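Local coordinates for protein protoporphyrinogen oxidase (Exiguobacterium sibiricum, PDB 3LOV) that probably oxidises coproporphyrinogen III to coproporphyrin III with FAD and molecular oxygen, a step of coproporphyrin-dependent heme b biosynthesis, at residues 20-25 with 245-249; 106-111 with 205-210. All blocks are in the same frame, centred on the assembly; numbering follows the deposited sequence. Where two conformers were deposited one is given.

Contact 1: residues 20-25 with 245-249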
ATOM      1  N   ALA A  20      16.703  -5.935  -9.813  1.00 21.10           N
ATOM      2  CA  ALA A  20      17.555  -6.427 -10.901  1.00 20.73           C
ATOM      3  C   ALA A  20      18.108  -5.221 -11.662  1.00 22.06           C
ATOM      4  O   ALA A  20      19.276  -5.241 -12.076  1.00 19.79           O
ATOM      5  CB  ALA A  20      16.794  -7.327 -11.828  1.00 17.74           C
ATOM      6  N   TYR A  21      17.247  -4.204 -11.832  1.00 20.38           N
ATOM      7  CA  TYR A  21      17.551  -2.977 -12.565  1.00 22.46           C
ATOM      8  C   TYR A  21      18.717  -2.312 -11.894  1.00 24.60           C
ATOM      9  O   TYR A  21      19.699  -1.945 -12.546  1.00 24.63           O
ATOM     10  CB  TYR A  21      16.344  -2.012 -12.578  1.00 23.93           C
ATOM     11  CG  TYR A  21      16.669  -0.660 -13.206  1.00 30.02           C
ATOM     12  CD1 TYR A  21      16.644  -0.477 -14.587  1.00 27.03           C
ATOM     13  CD2 TYR A  21      17.027   0.430 -12.411  1.00 23.86           C
ATOM     14  CE1 TYR A  21      16.983   0.759 -15.150  1.00 20.79           C
ATOM     15  CE2 TYR A  21      17.362   1.633 -12.958  1.00 24.05           C
ATOM     16  CZ  TYR A  21      17.323   1.800 -14.331  1.00 26.60           C
ATOM     17  OH  TYR A  21      17.667   3.007 -14.877  1.00 31.42           O
ATOM     18  N   TYR A  22      18.605  -2.134 -10.585  1.00 22.91           N
ATOM     19  CA  TYR A  22      19.652  -1.456  -9.849  1.00 23.19           C
ATOM     20  C   TYR A  22      20.906  -2.326  -9.762  1.00 24.65           C
ATOM     21  O   TYR A  22      22.005  -1.791  -9.750  1.00 23.28           O
ATOM     22  CB  TYR A  22      19.202  -1.075  -8.438  1.00 23.94           C
ATOM     23  CG  TYR A  22      18.122  -0.030  -8.379  1.00 23.29           C
ATOM     24  CD1 TYR A  22      18.313   1.217  -8.951  1.00 28.79           C
ATOM     25  CD2 TYR A  22      16.913  -0.280  -7.723  1.00 26.89           C
ATOM     26  CE1 TYR A  22      17.323   2.195  -8.900  1.00 22.13           C
ATOM     27  CE2 TYR A  22      15.898   0.693  -7.665  1.00 16.74           C
ATOM     28  CZ  TYR A  22      16.117   1.924  -8.275  1.00 29.41           C
ATOM     29  OH  TYR A  22      15.149   2.894  -8.239  1.00 20.56           O
ATOM     30  N   ALA A  23      20.743  -3.652  -9.658  1.00 22.03           N
ATOM     31  CA  ALA A  23      21.888  -4.556  -9.588  1.00 24.43           C
ATOM     32  C   ALA A  23      22.658  -4.521 -10.897  1.00 25.19           C
ATOM     33  O   ALA A  23      23.889  -4.601 -10.872  1.00 25.66           O
ATOM     34  CB  ALA A  23      21.478  -6.068  -9.221  1.00 19.58           C
ATOM     35  N   GLU A  24      21.964  -4.432 -12.034  1.00 26.21           N
ATOM     36  CA  GLU A  24      22.696  -4.393 -13.326  1.00 30.55           C
ATOM     37  C   GLU A  24      23.678  -3.213 -13.335  1.00 31.17           C
ATOM     38  O   GLU A  24      24.826  -3.370 -13.722  1.00 34.25           O
ATOM     39  CB  GLU A  24      21.772  -4.394 -14.549  1.00 29.39           C
ATOM     40  CG  GLU A  24      21.168  -5.766 -14.818  1.00 26.00           C
ATOM     41  CD  GLU A  24      20.547  -5.941 -16.186  1.00 31.71           C
ATOM     42  OE1 GLU A  24      20.525  -4.969 -16.985  1.00 24.98           O
ATOM     43  OE2 GLU A  24      20.080  -7.096 -16.466  1.00 26.94           O
ATOM     44  N   ARG A  25      23.261  -2.091 -12.774  1.00 31.55           N
ATOM     45  CA  ARG A  25      24.077  -0.887 -12.791  0.50 33.01           C
ATOM     46  C   ARG A  25      25.130  -0.886 -11.705  1.00 32.83           C
ATOM     47  O   ARG A  25      26.245  -0.468 -11.946  1.00 35.65           O
ATOM     48  CB  ARG A  25      23.206   0.352 -12.675  0.50 33.20           C
ATOM     49  CG  ARG A  25      22.690   0.797 -14.009  0.50 37.38           C
ATOM     50  CD  ARG A  25      21.204   1.090 -13.976  0.50 40.14           C
ATOM     51  NE  ARG A  25      20.674   1.052 -15.329  0.50 37.51           N
ATOM     52  CZ  ARG A  25      20.158  -0.031 -15.891  0.50 37.05           C
ATOM     53  NH1 ARG A  25      20.064  -1.160 -15.209  0.50 32.64           N
ATOM     54  NH2 ARG A  25      19.707   0.026 -17.127  0.50 34.25           N
ATOM     55  N   VAL A 245      14.152  -3.357 -20.217  1.00 27.85           N
ATOM     56  CA  VAL A 245      15.444  -2.687 -20.092  1.00 25.51           C
ATOM     57  C   VAL A 245      16.548  -3.496 -19.393  1.00 28.08           C
ATOM     58  O   VAL A 245      17.679  -3.064 -19.327  1.00 29.47           O
ATOM     59  CB  VAL A 245      15.321  -1.261 -19.423  1.00 26.35           C
ATOM     60  CG1 VAL A 245      14.287  -0.426 -20.171  1.00 24.24           C
ATOM     61  CG2 VAL A 245      14.978  -1.335 -17.936  1.00 25.26           C
ATOM     62  N   LEU A 246      16.225  -4.649 -18.817  1.00 31.23           N
ATOM     63  CA  LEU A 246      17.246  -5.510 -18.243  1.00 30.27           C
ATOM     64  C   LEU A 246      18.058  -6.077 -19.416  1.00 31.39           C
ATOM     65  O   LEU A 246      17.488  -6.553 -20.393  1.00 27.71           O
ATOM     66  CB  LEU A 246      16.607  -6.626 -17.415  1.00 30.07           C
ATOM     67  CG  LEU A 246      15.767  -6.147 -16.225  1.00 27.06           C
ATOM     68  CD1 LEU A 246      14.943  -7.327 -15.664  1.00 29.13           C
ATOM     69  CD2 LEU A 246      16.651  -5.506 -15.174  1.00 21.51           C
ATOM     70  N   GLU A 247      19.380  -6.002 -19.326  1.00 33.25           N
ATOM     71  CA  GLU A 247      20.225  -6.443 -20.445  1.00 36.52           C
ATOM     72  C   GLU A 247      20.950  -7.758 -20.246  1.00 35.06           C
ATOM     73  O   GLU A 247      21.398  -8.357 -21.216  1.00 38.44           O
ATOM     74  CB  GLU A 247      21.244  -5.360 -20.788  1.00 36.40           C
ATOM     75  CG  GLU A 247      20.603  -4.161 -21.456  1.00 47.37           C
ATOM     76  CD  GLU A 247      21.617  -3.112 -21.894  1.00 56.58           C
ATOM     77  OE1 GLU A 247      22.229  -2.419 -21.024  1.00 50.78           O
ATOM     78  OE2 GLU A 247      21.786  -2.989 -23.127  1.00 62.14           O
ATOM     79  N   ARG A 248      21.112  -8.204 -19.013  1.00 31.44           N
ATOM     80  CA  ARG A 248      21.796  -9.458 -18.796  1.00 31.83           C
ATOM     81  C   ARG A 248      21.194 -10.353 -17.705  1.00 29.35           C
ATOM     82  O   ARG A 248      21.587 -11.504 -17.568  1.00 31.46           O
ATOM     83  CB  ARG A 248      23.277  -9.187 -18.535  1.00 33.51           C
ATOM     84  CG  ARG A 248      23.581  -8.629 -17.191  1.00 32.86           C
ATOM     85  CD  ARG A 248      25.093  -8.622 -16.965  1.00 38.10           C
ATOM     86  NE  ARG A 248      25.419  -8.334 -15.576  1.00 34.97           N
ATOM     87  CZ  ARG A 248      25.381  -7.127 -15.024  1.00 36.63           C
ATOM     88  NH1 ARG A 248      25.069  -6.069 -15.747  1.00 35.09           N
ATOM     89  NH2 ARG A 248      25.688  -6.978 -13.737  1.00 38.02           N
ATOM     90  N   SER A 249      20.225  -9.852 -16.959  1.00 27.42           N
ATOM     91  CA  SER A 249      19.564 -10.662 -15.924  1.00 26.20           C
ATOM     92  C   SER A 249      18.754 -11.782 -16.542  1.00 24.77           C
ATOM     93  O   SER A 249      18.011 -11.545 -17.471  1.00 30.16           O
ATOM     94  CB  SER A 249      18.620  -9.778 -15.129  1.00 24.08           C
ATOM     95  OG  SER A 249      19.320  -8.765 -14.448  1.00 22.28           O
TER

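Contact 2: residues 106-111 with 205-210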
ATOM      1  N   VAL A 106      -7.292  19.271   8.018  1.00 32.34           N
ATOM      2  CA  VAL A 106      -6.107  18.666   7.424  1.00 32.98           C
ATOM      3  C   VAL A 106      -5.959  17.246   8.003  1.00 34.52           C
ATOM      4  O   VAL A 106      -5.735  17.076   9.210  1.00 29.75           O
ATOM      5  CB  VAL A 106      -4.841  19.495   7.765  1.00 33.04           C
ATOM      6  CG1 VAL A 106      -3.567  18.757   7.311  1.00 29.41           C
ATOM      7  CG2 VAL A 106      -4.926  20.868   7.112  1.00 33.09           C
HETATM    8  N   MSE A 107      -6.087  16.238   7.138  1.00 36.95           N
HETATM    9  CA  MSE A 107      -6.059  14.815   7.538  1.00 37.66           C
HETATM   10  C   MSE A 107      -7.125  14.513   8.601  1.00 33.72           C
HETATM   11  O   MSE A 107      -6.888  13.781   9.554  1.00 33.34           O
HETATM   12  CB  MSE A 107      -4.675  14.428   8.050  1.00 37.83           C
HETATM   13  CG  MSE A 107      -3.528  15.142   7.343  1.00 52.65           C
HETATM   14 SE   MSE A 107      -2.751  14.144   5.886  0.75 75.77          SE
HETATM   15  CE  MSE A 107      -4.323  13.195   5.125  1.00 52.47           C
ATOM     16  N   GLY A 108      -8.296  15.110   8.428  1.00 29.87           N
ATOM     17  CA  GLY A 108      -9.393  14.927   9.337  1.00 28.48           C
ATOM     18  C   GLY A 108      -9.331  15.738  10.612  1.00 27.86           C
ATOM     19  O   GLY A 108     -10.263  15.686  11.408  1.00 29.82           O
ATOM     20  N   ILE A 109      -8.232  16.462  10.837  1.00 29.45           N
ATOM     21  CA  ILE A 109      -8.091  17.298  12.024  1.00 27.80           C
ATOM     22  C   ILE A 109      -8.514  18.720  11.651  1.00 27.91           C
ATOM     23  O   ILE A 109      -7.929  19.313  10.736  1.00 27.27           O
ATOM     24  CB  ILE A 109      -6.637  17.333  12.592  1.00 30.23           C
ATOM     25  CG1 ILE A 109      -6.209  15.932  13.072  1.00 31.16           C
ATOM     26  CG2 ILE A 109      -6.578  18.353  13.756  1.00 24.33           C
ATOM     27  CD1 ILE A 109      -4.773  15.818  13.408  1.00 28.54           C
ATOM     28  N   PRO A 110      -9.529  19.257  12.350  1.00 27.49           N
ATOM     29  CA  PRO A 110     -10.064  20.577  12.056  1.00 27.11           C
ATOM     30  C   PRO A 110      -9.050  21.710  12.183  1.00 24.72           C
ATOM     31  O   PRO A 110      -8.344  21.794  13.174  1.00 23.62           O
ATOM     32  CB  PRO A 110     -11.179  20.745  13.114  1.00 27.38           C
ATOM     33  CG  PRO A 110     -11.641  19.393  13.366  1.00 28.27           C
ATOM     34  CD  PRO A 110     -10.363  18.577  13.366  1.00 28.51           C
ATOM     35  N   THR A 111      -8.990  22.553  11.167  1.00 25.50           N
ATOM     36  CA  THR A 111      -8.194  23.781  11.226  1.00 26.40           C
ATOM     37  C   THR A 111      -9.085  25.026  11.079  1.00 27.29           C
ATOM     38  O   THR A 111      -8.651  26.135  11.423  1.00 27.06           O
ATOM     39  CB  THR A 111      -7.104  23.768  10.161  1.00 25.79           C
ATOM     40  OG1 THR A 111      -7.718  23.671   8.887  1.00 27.27           O
ATOM     41  CG2 THR A 111      -6.122  22.554  10.366  1.00 24.86           C
HETATM   42  N   MSE A 205      -1.557  21.861  13.128  1.00 28.48           N
HETATM   43  CA  MSE A 205      -2.236  21.563  11.850  1.00 28.87           C
HETATM   44  C   MSE A 205      -2.533  22.825  11.056  1.00 27.84           C
HETATM   45  O   MSE A 205      -2.620  22.784   9.826  1.00 26.40           O
HETATM   46  CB  MSE A 205      -3.538  20.792  12.061  1.00 27.17           C
HETATM   47  CG  MSE A 205      -3.387  19.488  12.807  1.00 29.45           C
HETATM   48 SE   MSE A 205      -1.989  18.359  12.045  0.75 33.96          SE
HETATM   49  CE  MSE A 205      -2.766  18.070  10.300  1.00 31.77           C
ATOM     50  N   ARG A 206      -2.719  23.939  11.752  1.00 28.94           N
ATOM     51  CA  ARG A 206      -2.939  25.207  11.075  1.00 29.48           C
ATOM     52  C   ARG A 206      -1.699  25.715  10.337  1.00 32.44           C
ATOM     53  O   ARG A 206      -1.853  26.336   9.297  1.00 33.88           O
ATOM     54  CB  ARG A 206      -3.507  26.264  12.029  1.00 30.23           C
ATOM     55  CG  ARG A 206      -5.009  26.057  12.283  1.00 27.40           C
ATOM     56  CD  ARG A 206      -5.439  26.588  13.614  1.00 33.57           C
ATOM     57  NE  ARG A 206      -5.487  28.053  13.734  1.00 33.81           N
ATOM     58  CZ  ARG A 206      -6.508  28.811  13.317  1.00 39.20           C
ATOM     59  NH1 ARG A 206      -7.545  28.274  12.668  1.00 33.28           N
ATOM     60  NH2 ARG A 206      -6.491  30.126  13.533  1.00 31.81           N
ATOM     61  N   LEU A 207      -0.490  25.453  10.850  1.00 36.08           N
ATOM     62  CA  LEU A 207       0.745  25.717  10.085  1.00 36.78           C
ATOM     63  C   LEU A 207       0.751  24.969   8.742  1.00 41.22           C
ATOM     64  O   LEU A 207       1.330  25.448   7.784  1.00 41.17           O
ATOM     65  CB  LEU A 207       1.988  25.265  10.862  1.00 36.85           C
ATOM     66  CG  LEU A 207       2.392  25.982  12.142  1.00 31.61           C
ATOM     67  CD1 LEU A 207       3.707  25.432  12.547  1.00 22.47           C
ATOM     68  CD2 LEU A 207       2.447  27.512  11.939  1.00 35.07           C
HETATM   69  N   MSE A 208       0.114  23.790   8.700  1.00 45.36           N
HETATM   70  CA  MSE A 208       0.070  22.912   7.505  1.00 47.72           C
HETATM   71  C   MSE A 208      -1.063  23.204   6.516  1.00 50.56           C
HETATM   72  O   MSE A 208      -1.237  22.440   5.565  1.00 51.54           O
HETATM   73  CB  MSE A 208      -0.072  21.428   7.936  1.00 45.60           C
HETATM   74  CG  MSE A 208       1.088  20.855   8.763  1.00 51.81           C
HETATM   75 SE   MSE A 208       0.822  18.969   9.371  0.75 52.44          SE
HETATM   76  CE  MSE A 208       0.488  18.183   7.547  1.00 38.97           C
ATOM     77  N   ARG A 209      -1.862  24.255   6.725  1.00 53.97           N
ATOM     78  CA  ARG A 209      -3.017  24.497   5.831  1.00 57.28           C
ATOM     79  C   ARG A 209      -2.566  24.886   4.440  1.00 61.16           C
ATOM     80  O   ARG A 209      -1.562  25.594   4.306  1.00 62.35           O
ATOM     81  CB  ARG A 209      -3.928  25.622   6.315  1.00 57.50           C
ATOM     82  CG  ARG A 209      -5.033  25.186   7.275  1.00 59.03           C
ATOM     83  CD  ARG A 209      -5.599  26.409   7.973  1.00 61.89           C
ATOM     84  NE  ARG A 209      -4.489  27.222   8.479  1.00 54.99           N
ATOM     85  CZ  ARG A 209      -4.597  28.457   8.960  1.00 58.05           C
ATOM     86  NH1 ARG A 209      -5.781  29.058   9.055  1.00 48.99           N
ATOM     87  NH2 ARG A 209      -3.505  29.083   9.383  1.00 59.62           N
ATOM     88  N   PRO A 210      -3.327  24.458   3.408  1.00 64.24           N
ATOM     89  CA  PRO A 210      -3.044  24.804   1.989  1.00 64.96           C
ATOM     90  C   PRO A 210      -3.207  26.289   1.624  1.00 65.16           C
ATOM     91  O   PRO A 210      -3.446  27.127   2.494  1.00 65.89           O
ATOM     92  CB  PRO A 210      -4.053  23.944   1.202  1.00 64.99           C
ATOM     93  CG  PRO A 210      -4.472  22.833   2.156  1.00 65.41           C
ATOM     94  CD  PRO A 210      -4.371  23.409   3.534  1.00 64.33           C
TER

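Contact 1: residues 20-25 with 245-249
Val245 directs its side chain at helix 14-26, and its CG2 meets the edge of the Tyr21 ring, 3.8 Å from CD1. Leu246 reaches further in: its CD2 lies 3.8 Å from Ala20 CB and 3.6 Å from Tyr21 N, a close approach to the helix backbone that the small methyl of Ala20 permits. From Glu247 onward the contact turns polar, and its main partner is the Glu24 carboxylate. A glutamate suits this buried position because its two oxygens can accept from three successive backbone amides and a hydroxyl, so they are well provided with donors. Glu247 N donates to Glu24 OE1 at 2.8 Å, almost linearly. This loop leads into strand 250-252, the edge strand of the parallel FAD-binding sheet of Rossmann type, and helix 14-26 is the helix that follows the first strand, 6-10, of that sheet. Arg248 N donates to Glu24 OE2 at 3.0 Å; its guanidinium lays one face over Glu24 CG, with a weak hydrogen bond from NH1 to Glu24 O (3.4 Å), while NH2 bonds to Leu30 O. Ser249 gives the same Glu24 OE2 two more bonds, from N at 2.8 Å and from OG at 2.7 Å.

Contact 2: residues 106-111 with 205-210
Two successive residues with positive phi, Met107 and Gly108, form the centre of a type I' turn; glycine adopts such a phi easily, whereas Met107 is a less usual occupant. The turn is closed by Val106 N to Ile109 O (2.8 Å) and Ile109 N to Val106 O (3.0 Å), making a two-residue beta hairpin of strands 105-106 and 109-110. Met205, one of three selenomethionines here (with Met107 and Met208), has a long, flexible side chain that follows the hairpin's uneven surface, its CG 3.5 Å from Ile109 CG2. The hairpin is thus held against helix 201-207 in a largely helical part of the chain, where Met107 and Met205 also touch Phe191 of helix 189-198 and Pro110 packs on helix 124-135. Val106 CG1 lies 4.1 Å from Met208 CE. Past the hairpin, Thr111 CG2 touches Met205 CB at 3.6 Å, and Thr111 O accepts a hydrogen bond from Arg206 NH1 at 2.7 Å; Arg206 NE is salt-bridged to Glu203. Arg209 folds back, its NE bonding to Arg206 O at 2.9 Å, while its CG lies 3.5 Å from Thr111 OG1.

In the fold
Contact 1 and contact 2 lie far apart, with centres 43 Å and nearest atoms about 25 Å from each other, and they share no helix, strand or sheet. Along the chain, 20-25 comes first, then both segments of contact 2, and finally 245-249. After helix 14-26 the chain adds strand 31-35 to the parallel FAD-binding sheet, later passes through the largely helical region holding 106-111 and 205-210, and returns to add edge strand 250-252 beside 31-35. Contact 1 joins the sheet's first helix to the loop entering its third strand in chain order, with the side chain of Ala20 about 12 Å from the bound FAD, whereas contact 2 lies away from the annotated sites.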